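Local structure of DNA repair protein RecN (Deinococcus radiodurans, 4ABY) at residues Arg167-Ala178 and Leu230-Leu241; Gln179-Ala187 and Glu268-Asp276. The protein is an SMC-like ATPase, here as its head domain, that binds ATP and may take part in the recombinational repair of damaged DNA. One frame throughout, in Å; residues are numbered along the deposited sequence.

Contact 1: Arg167-Ala178 and Leu230-Leu241; sequences RGLLDRRVTKEA and LDAAREREAEPL
Helix 167-171 meets helix 230-241 almost at a right angle, 94° between their directions and 10.3 Å between axes, with L170 across from R234; the chain then turns at 172-174, V174 at the N-cap of the next helix, and E177 comes opposite L230. The CB of L170 does not point at helix 230-241, but CG anti to the backbone N (chi1 -173°) swings CD1 to A238 and to CD2 of L241, 3.9 Å away. At the turn V174 sets CG1 3.6 Å from CB of A233 and packs it on CG of E237. R234, extended from CG to NE, grips D171 side-on: NE reaches OD1 at 2.9 Å and NH2 reaches OD2 at 2.8 Å, the two flat groups nearly coplanar. An alanine in place of R234 would probably leave the D171 carboxylate without its two-nitrogen partner. R236 NH1 meets OE2 of E177 at 3.3 Å, and its NE binds OE2 of E237 at 3.2 Å. CD1 of L241 sits over the centre of the R173 guanidinium. Salt-bridge networks thus flank an apolar strip where the corner between helices 163-171 and 175-197 packs on helix 214-249, consistent with the base of the helix pair leading from an SMC-like head into its coiled coil.

Contact 2: Gln179-Ala187 and Glu268-Asp276; sequences QAYAAAHAA and EPAAYGLSD
Y181 presents one ring face to the backbone of G273 and turns its edge to the carbonyl oxygens of A270 and A271, while H185, one helical turn on, lays a face over CA of A271. Both rings belong to helix 175-197 and meet the type I beta turn A270-G273, which lies in the link of a beta hairpin between strands 258-266 and 276-282. CA of G273 stands 3.6 Å from the centroid of the Y181 ring, a CH-pi contact 22° off the normal; a second one sets CA of A271 3.6 Å from the centroid of the H185 ring. The first torsion of Y181 (chi1 -178°) carries its ring to the far side of CB from the backbone N, and H185 does the same, which sends both rings from the same side of the helix onto the turn.

L274 approaches the Y181 ring obliquely with CD1, and CB of P269 lies near the hydroxyl, so apolar groups lie beside the hydroxyl end of the tyrosine as well as the backbone. G273 has backbone angles at which a side chain would jam against the preceding carbonyl oxygen; the turn therefore calls for glycine at the very residue that rests on the ring. L223 of helix 214-249 also touches Y181 and H185. The turn is closed by A270 N to G273 O and by G273 N to A270 O at 3.2 Å. That same A270 oxygen takes a second hydrogen bond, in its carbonyl plane, from Y181 OH at 2.6 Å.

Contact 1 and contact 2 follow each other along helix 175-197, their centres 14 Å apart, and their segments alternate along the chain. Helix 214-249 joins them through polar atoms: D231 OD2 lies 3.0 Å from S275 OG, and R234 NH1 3.2 Å from S275 O, a probable hydrogen bond for D231 and a weak one for R234. R234, which holds D171 in contact 1, therefore also reaches the end of the hairpin link packed in contact 2. R167 completes the join by a cation-pi contact with Y272, its CZ 3.5 Å from the ring atom CG. Both contacts lie away from the predicted ATP-binding residues G67-S74, on the side of the head from which the helix pair extends.

Contact 1: Arg167-Ala178 and Leu230-Leu241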
# COMPACT_ATOMS: atom_id res chain seq x y z
N ARG A 167 -7.93 -3.21 12.86
CA ARG A 167 -8.76 -4.17 13.59
C ARG A 167 -9.04 -5.40 12.74
O ARG A 167 -9.03 -6.52 13.23
CB ARG A 167 -10.07 -3.52 14.01
CG ARG A 167 -11.04 -4.49 14.68
CD ARG A 167 -12.33 -3.81 15.08
NE ARG A 167 -13.15 -3.41 13.94
CZ ARG A 167 -13.31 -2.15 13.54
NH1 ARG A 167 -12.72 -1.16 14.19
NH2 ARG A 167 -14.08 -1.88 12.49
N GLY A 168 -9.28 -5.17 11.45
CA GLY A 168 -9.61 -6.25 10.54
C GLY A 168 -8.53 -7.32 10.51
O GLY A 168 -8.83 -8.51 10.45
N LEU A 169 -7.28 -6.88 10.56
CA LEU A 169 -6.14 -7.79 10.55
C LEU A 169 -6.31 -8.90 11.57
O LEU A 169 -6.06 -10.07 11.28
CB LEU A 169 -4.85 -7.03 10.84
CG LEU A 169 -4.03 -6.50 9.66
CD1 LEU A 169 -4.91 -5.84 8.61
CD2 LEU A 169 -2.96 -5.54 10.15
N LEU A 170 -6.75 -8.54 12.77
CA LEU A 170 -6.88 -9.49 13.87
C LEU A 170 -8.22 -10.21 13.82
O LEU A 170 -8.30 -11.40 14.11
CB LEU A 170 -6.71 -8.78 15.21
CG LEU A 170 -6.65 -9.63 16.48
CD1 LEU A 170 -5.62 -10.74 16.34
CD2 LEU A 170 -6.34 -8.76 17.68
N ASP A 171 -9.27 -9.49 13.44
CA ASP A 171 -10.61 -10.05 13.46
C ASP A 171 -10.86 -11.11 12.40
O ASP A 171 -11.82 -11.88 12.51
CB ASP A 171 -11.66 -8.93 13.37
CG ASP A 171 -11.91 -8.26 14.71
OD1 ASP A 171 -11.07 -8.41 15.61
OD2 ASP A 171 -12.96 -7.59 14.85
N ARG A 172 -10.02 -11.17 11.37
CA ARG A 172 -10.17 -12.20 10.35
C ARG A 172 -9.39 -13.46 10.73
O ARG A 172 -9.25 -14.39 9.93
CB ARG A 172 -9.81 -11.70 8.94
CG ARG A 172 -8.39 -11.20 8.74
CD ARG A 172 -8.28 -10.50 7.38
NE ARG A 172 -7.05 -9.71 7.23
CZ ARG A 172 -6.05 -10.03 6.42
NH1 ARG A 172 -6.10 -11.13 5.67
NH2 ARG A 172 -4.98 -9.24 6.35
N ARG A 173 -8.90 -13.48 11.96
CA ARG A 173 -8.25 -14.65 12.54
C ARG A 173 -9.19 -15.31 13.54
O ARG A 173 -8.96 -16.42 14.00
CB ARG A 173 -6.96 -14.25 13.25
CG ARG A 173 -5.98 -13.49 12.37
CD ARG A 173 -5.31 -14.40 11.36
NE ARG A 173 -4.10 -15.02 11.90
CZ ARG A 173 -3.06 -15.40 11.17
NH1 ARG A 173 -3.07 -15.22 9.85
NH2 ARG A 173 -2.00 -15.95 11.75
N VAL A 174 -10.27 -14.60 13.87
CA VAL A 174 -11.25 -15.11 14.82
C VAL A 174 -12.67 -14.89 14.30
O VAL A 174 -13.56 -14.47 15.03
CB VAL A 174 -11.10 -14.45 16.21
CG1 VAL A 174 -9.75 -14.79 16.82
CG2 VAL A 174 -11.27 -12.94 16.12
N THR A 175 -12.88 -15.20 13.02
CA THR A 175 -14.17 -14.98 12.38
C THR A 175 -15.32 -15.57 13.18
O THR A 175 -16.37 -14.95 13.32
CB THR A 175 -14.20 -15.55 10.96
OG1 THR A 175 -13.72 -16.90 10.97
CG2 THR A 175 -13.33 -14.71 10.04
N LYS A 176 -15.13 -16.77 13.71
CA LYS A 176 -16.19 -17.42 14.47
C LYS A 176 -16.69 -16.51 15.59
O LYS A 176 -17.88 -16.20 15.66
CB LYS A 176 -15.70 -18.76 15.03
CG LYS A 176 -16.79 -19.62 15.65
CD LYS A 176 -16.23 -20.93 16.19
CE LYS A 176 -15.20 -20.70 17.30
NZ LYS A 176 -15.82 -20.09 18.51
N GLU A 177 -15.78 -16.08 16.46
CA GLU A 177 -16.13 -15.19 17.56
C GLU A 177 -16.69 -13.86 17.07
O GLU A 177 -17.66 -13.35 17.63
CB GLU A 177 -14.92 -14.94 18.45
CG GLU A 177 -14.44 -16.16 19.23
CD GLU A 177 -13.53 -17.07 18.42
OE1 GLU A 177 -13.59 -17.03 17.18
OE2 GLU A 177 -12.75 -17.82 19.04
N ALA A 178 -16.08 -13.31 16.04
CA ALA A 178 -16.51 -12.02 15.51
C ALA A 178 -17.95 -12.08 15.00
O ALA A 178 -18.75 -11.19 15.27
CB ALA A 178 -15.57 -11.55 14.42
N LEU A 230 -14.94 -12.48 22.44
CA LEU A 230 -14.23 -11.94 21.29
C LEU A 230 -12.87 -11.36 21.70
O LEU A 230 -11.86 -11.64 21.05
CB LEU A 230 -15.06 -10.87 20.60
CG LEU A 230 -14.42 -10.23 19.38
CD1 LEU A 230 -13.96 -11.29 18.41
CD2 LEU A 230 -15.40 -9.28 18.72
N ASP A 231 -12.86 -10.56 22.76
CA ASP A 231 -11.61 -10.00 23.25
C ASP A 231 -10.64 -11.11 23.64
O ASP A 231 -9.43 -10.98 23.46
CB ASP A 231 -11.86 -9.09 24.45
CG ASP A 231 -12.54 -7.80 24.05
OD1 ASP A 231 -12.44 -7.42 22.87
OD2 ASP A 231 -13.16 -7.16 24.93
N ALA A 232 -11.18 -12.19 24.19
CA ALA A 232 -10.36 -13.33 24.59
C ALA A 232 -9.73 -14.01 23.38
O ALA A 232 -8.57 -14.41 23.41
CB ALA A 232 -11.20 -14.33 25.37
N ALA A 233 -10.51 -14.13 22.31
CA ALA A 233 -10.02 -14.72 21.07
C ALA A 233 -9.00 -13.79 20.45
O ALA A 233 -7.96 -14.23 19.96
CB ALA A 233 -11.17 -14.95 20.12
N ARG A 234 -9.30 -12.49 20.47
CA ARG A 234 -8.38 -11.50 19.94
C ARG A 234 -7.01 -11.62 20.60
O ARG A 234 -6.00 -11.85 19.93
CB ARG A 234 -8.95 -10.09 20.12
CG ARG A 234 -10.06 -9.75 19.13
CD ARG A 234 -10.71 -8.41 19.45
NE ARG A 234 -11.60 -7.96 18.38
CZ ARG A 234 -12.41 -6.91 18.48
NH1 ARG A 234 -12.45 -6.21 19.61
NH2 ARG A 234 -13.19 -6.56 17.46
N GLU A 235 -6.97 -11.47 21.92
CA GLU A 235 -5.73 -11.61 22.67
C GLU A 235 -5.08 -12.97 22.44
O GLU A 235 -3.85 -13.09 22.43
CB GLU A 235 -5.96 -11.38 24.16
CG GLU A 235 -6.09 -9.92 24.56
CD GLU A 235 -6.54 -9.74 26.01
OE1 GLU A 235 -7.40 -10.53 26.46
OE2 GLU A 235 -6.04 -8.82 26.69
N ARG A 236 -5.90 -14.00 22.27
CA ARG A 236 -5.41 -15.35 22.05
C ARG A 236 -4.66 -15.45 20.73
O ARG A 236 -3.55 -15.98 20.68
CB ARG A 236 -6.56 -16.35 22.06
CG ARG A 236 -6.15 -17.80 21.83
CD ARG A 236 -7.35 -18.69 21.54
NE ARG A 236 -7.81 -18.59 20.16
CZ ARG A 236 -9.08 -18.55 19.78
NH1 ARG A 236 -10.04 -18.59 20.70
NH2 ARG A 236 -9.40 -18.46 18.50
N GLU A 237 -5.27 -14.93 19.67
CA GLU A 237 -4.73 -15.07 18.32
C GLU A 237 -3.75 -13.95 17.96
O GLU A 237 -3.17 -13.97 16.87
CB GLU A 237 -5.86 -15.12 17.30
CG GLU A 237 -6.67 -16.39 17.35
CD GLU A 237 -5.85 -17.61 17.00
OE1 GLU A 237 -5.53 -17.79 15.80
OE2 GLU A 237 -5.53 -18.40 17.91
N ALA A 238 -3.57 -13.00 18.86
CA ALA A 238 -2.71 -11.84 18.58
C ALA A 238 -1.23 -12.20 18.53
O ALA A 238 -0.54 -11.87 17.56
CB ALA A 238 -2.96 -10.74 19.59
N GLU A 239 -0.73 -12.85 19.57
CA GLU A 239 0.67 -13.24 19.64
C GLU A 239 1.15 -14.02 18.41
O GLU A 239 2.13 -13.65 17.78
CB GLU A 239 0.94 -14.04 20.92
CG GLU A 239 0.59 -13.29 22.21
CD GLU A 239 1.79 -12.59 22.83
OE1 GLU A 239 2.93 -12.99 22.52
OE2 GLU A 239 1.58 -11.65 23.63
N PRO A 240 0.45 -15.11 18.06
CA PRO A 240 0.86 -15.90 16.89
C PRO A 240 0.90 -15.06 15.63
O PRO A 240 1.76 -15.27 14.78
CB PRO A 240 -0.24 -16.96 16.77
CG PRO A 240 -0.80 -17.07 18.13
CD PRO A 240 -0.74 -15.69 18.71
N LEU A 241 -0.03 -14.11 15.52
CA LEU A 241 -0.12 -13.25 14.34
C LEU A 241 1.02 -12.23 14.32
O LEU A 241 1.64 -12.00 13.29
CB LEU A 241 -1.47 -12.53 14.31
CG LEU A 241 -1.67 -11.47 13.22
CD1 LEU A 241 -1.55 -12.10 11.85
CD2 LEU A 241 -3.02 -10.79 13.38

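Contact 2: Gln179-Ala187 and Glu268-Asp276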
# COMPACT_ATOMS: atom_id res chain seq x y z
N GLN A 179 -18.27 -13.14 14.26
CA GLN A 179 -19.62 -13.34 13.74
C GLN A 179 -20.59 -13.58 14.88
O GLN A 179 -21.78 -13.26 14.79
CB GLN A 179 -19.65 -14.52 12.77
CG GLN A 179 -18.79 -14.35 11.53
CD GLN A 179 -18.66 -15.63 10.73
OE1 GLN A 179 -19.06 -16.71 11.18
NE2 GLN A 179 -18.10 -15.52 9.53
N ALA A 180 -20.08 -14.18 15.95
CA ALA A 180 -20.88 -14.44 17.13
C ALA A 180 -21.27 -13.12 17.79
O ALA A 180 -22.41 -12.95 18.23
CB ALA A 180 -20.13 -15.31 18.10
N TYR A 181 -20.32 -12.19 17.85
CA TYR A 181 -20.61 -10.87 18.39
C TYR A 181 -21.60 -10.14 17.49
O TYR A 181 -22.62 -9.64 17.96
CB TYR A 181 -19.34 -10.03 18.53
CG TYR A 181 -19.63 -8.67 19.14
CD1 TYR A 181 -19.68 -8.51 20.51
CD2 TYR A 181 -19.89 -7.57 18.34
CE1 TYR A 181 -19.96 -7.29 21.08
CE2 TYR A 181 -20.17 -6.34 18.90
CZ TYR A 181 -20.20 -6.21 20.27
OH TYR A 181 -20.49 -4.99 20.84
N ALA A 182 -21.28 -10.07 16.20
CA ALA A 182 -22.11 -9.35 15.24
C ALA A 182 -23.58 -9.74 15.35
O ALA A 182 -24.46 -8.88 15.34
CB ALA A 182 -21.60 -9.60 13.84
N ALA A 183 -23.83 -11.04 15.45
CA ALA A 183 -25.19 -11.54 15.57
C ALA A 183 -25.83 -11.05 16.86
O ALA A 183 -26.94 -10.52 16.85
CB ALA A 183 -25.19 -13.05 15.52
N ALA A 184 -25.11 -11.22 17.97
CA ALA A 184 -25.58 -10.76 19.27
C ALA A 184 -25.88 -9.26 19.25
O ALA A 184 -26.93 -8.82 19.71
CB ALA A 184 -24.55 -11.08 20.34
N HIS A 185 -24.95 -8.48 18.71
CA HIS A 185 -25.12 -7.04 18.63
C HIS A 185 -26.35 -6.67 17.81
O HIS A 185 -27.10 -5.76 18.19
CB HIS A 185 -23.88 -6.39 18.03
CG HIS A 185 -23.99 -4.90 17.89
ND1 HIS A 185 -23.41 -4.03 18.78
CD2 HIS A 185 -24.62 -4.14 16.96
CE1 HIS A 185 -23.67 -2.79 18.41
NE2 HIS A 185 -24.40 -2.83 17.31
N ALA A 186 -26.56 -7.36 16.70
CA ALA A 186 -27.70 -7.08 15.83
C ALA A 186 -29.03 -7.38 16.52
O ALA A 186 -29.97 -6.59 16.44
CB ALA A 186 -27.59 -7.87 14.54
N ALA A 187 -29.08 -8.52 17.19
CA ALA A 187 -30.28 -8.94 17.91
C ALA A 187 -30.61 -7.96 19.04
O ALA A 187 -31.78 -7.68 19.31
CB ALA A 187 -30.10 -10.34 18.46
N GLU A 268 -18.90 2.34 25.53
CA GLU A 268 -20.06 1.54 25.14
C GLU A 268 -19.71 0.52 24.06
O GLU A 268 -18.74 0.69 23.32
CB GLU A 268 -21.21 2.44 24.66
CG GLU A 268 -21.86 3.27 25.76
CD GLU A 268 -21.32 4.69 25.82
OE1 GLU A 268 -20.89 5.21 24.77
OE2 GLU A 268 -21.35 5.29 26.93
N PRO A 269 -20.49 -0.57 23.97
CA PRO A 269 -20.30 -1.58 22.93
C PRO A 269 -20.37 -0.99 21.53
O PRO A 269 -21.25 -0.20 21.23
CB PRO A 269 -21.48 -2.53 23.16
CG PRO A 269 -21.76 -2.42 24.61
CD PRO A 269 -21.49 -0.98 24.97
N ALA A 270 -19.42 -1.39 20.69
CA ALA A 270 -19.40 -0.96 19.29
C ALA A 270 -20.03 -2.06 18.46
O ALA A 270 -20.20 -3.18 18.93
CB ALA A 270 -17.98 -0.71 18.83
N ALA A 271 -20.38 -1.74 17.22
CA ALA A 271 -20.93 -2.74 16.31
C ALA A 271 -19.88 -3.81 16.03
O ALA A 271 -20.21 -4.92 15.61
CB ALA A 271 -21.38 -2.10 15.03
N TYR A 272 -18.62 -3.48 16.29
CA TYR A 272 -17.52 -4.38 15.99
C TYR A 272 -16.89 -5.00 17.23
O TYR A 272 -15.91 -5.74 17.13
CB TYR A 272 -16.46 -3.66 15.17
CG TYR A 272 -15.97 -2.39 15.81
CD1 TYR A 272 -15.04 -2.42 16.84
CD2 TYR A 272 -16.44 -1.15 15.39
CE1 TYR A 272 -14.59 -1.26 17.43
CE2 TYR A 272 -15.99 0.01 15.97
CZ TYR A 272 -15.07 -0.05 17.00
OH TYR A 272 -14.62 1.11 17.58
N GLY A 273 -17.42 -4.69 18.41
CA GLY A 273 -16.94 -5.32 19.62
C GLY A 273 -16.90 -4.45 20.86
O GLY A 273 -17.34 -3.30 20.84
N LEU A 274 -16.36 -5.00 21.94
CA LEU A 274 -16.31 -4.29 23.21
C LEU A 274 -15.01 -3.50 23.35
O LEU A 274 -14.80 -2.82 24.36
CB LEU A 274 -16.44 -5.28 24.37
CG LEU A 274 -17.83 -5.57 24.93
CD1 LEU A 274 -18.86 -5.81 23.84
CD2 LEU A 274 -17.75 -6.77 25.85
N SER A 275 -14.15 -3.58 22.34
CA SER A 275 -12.85 -2.93 22.40
C SER A 275 -12.37 -2.49 21.02
O SER A 275 -12.74 -3.08 20.01
CB SER A 275 -11.82 -3.87 23.01
OG SER A 275 -12.25 -4.37 24.26
N ASP A 276 -11.55 -1.44 21.01
CA ASP A 276 -10.84 -1.00 19.82
C ASP A 276 -9.60 -1.87 19.63
O ASP A 276 -8.93 -2.20 20.60
CB ASP A 276 -10.40 0.45 19.97
CG ASP A 276 -11.42 1.44 19.45
OD1 ASP A 276 -12.15 1.09 18.50
OD2 ASP A 276 -11.47 2.57 19.98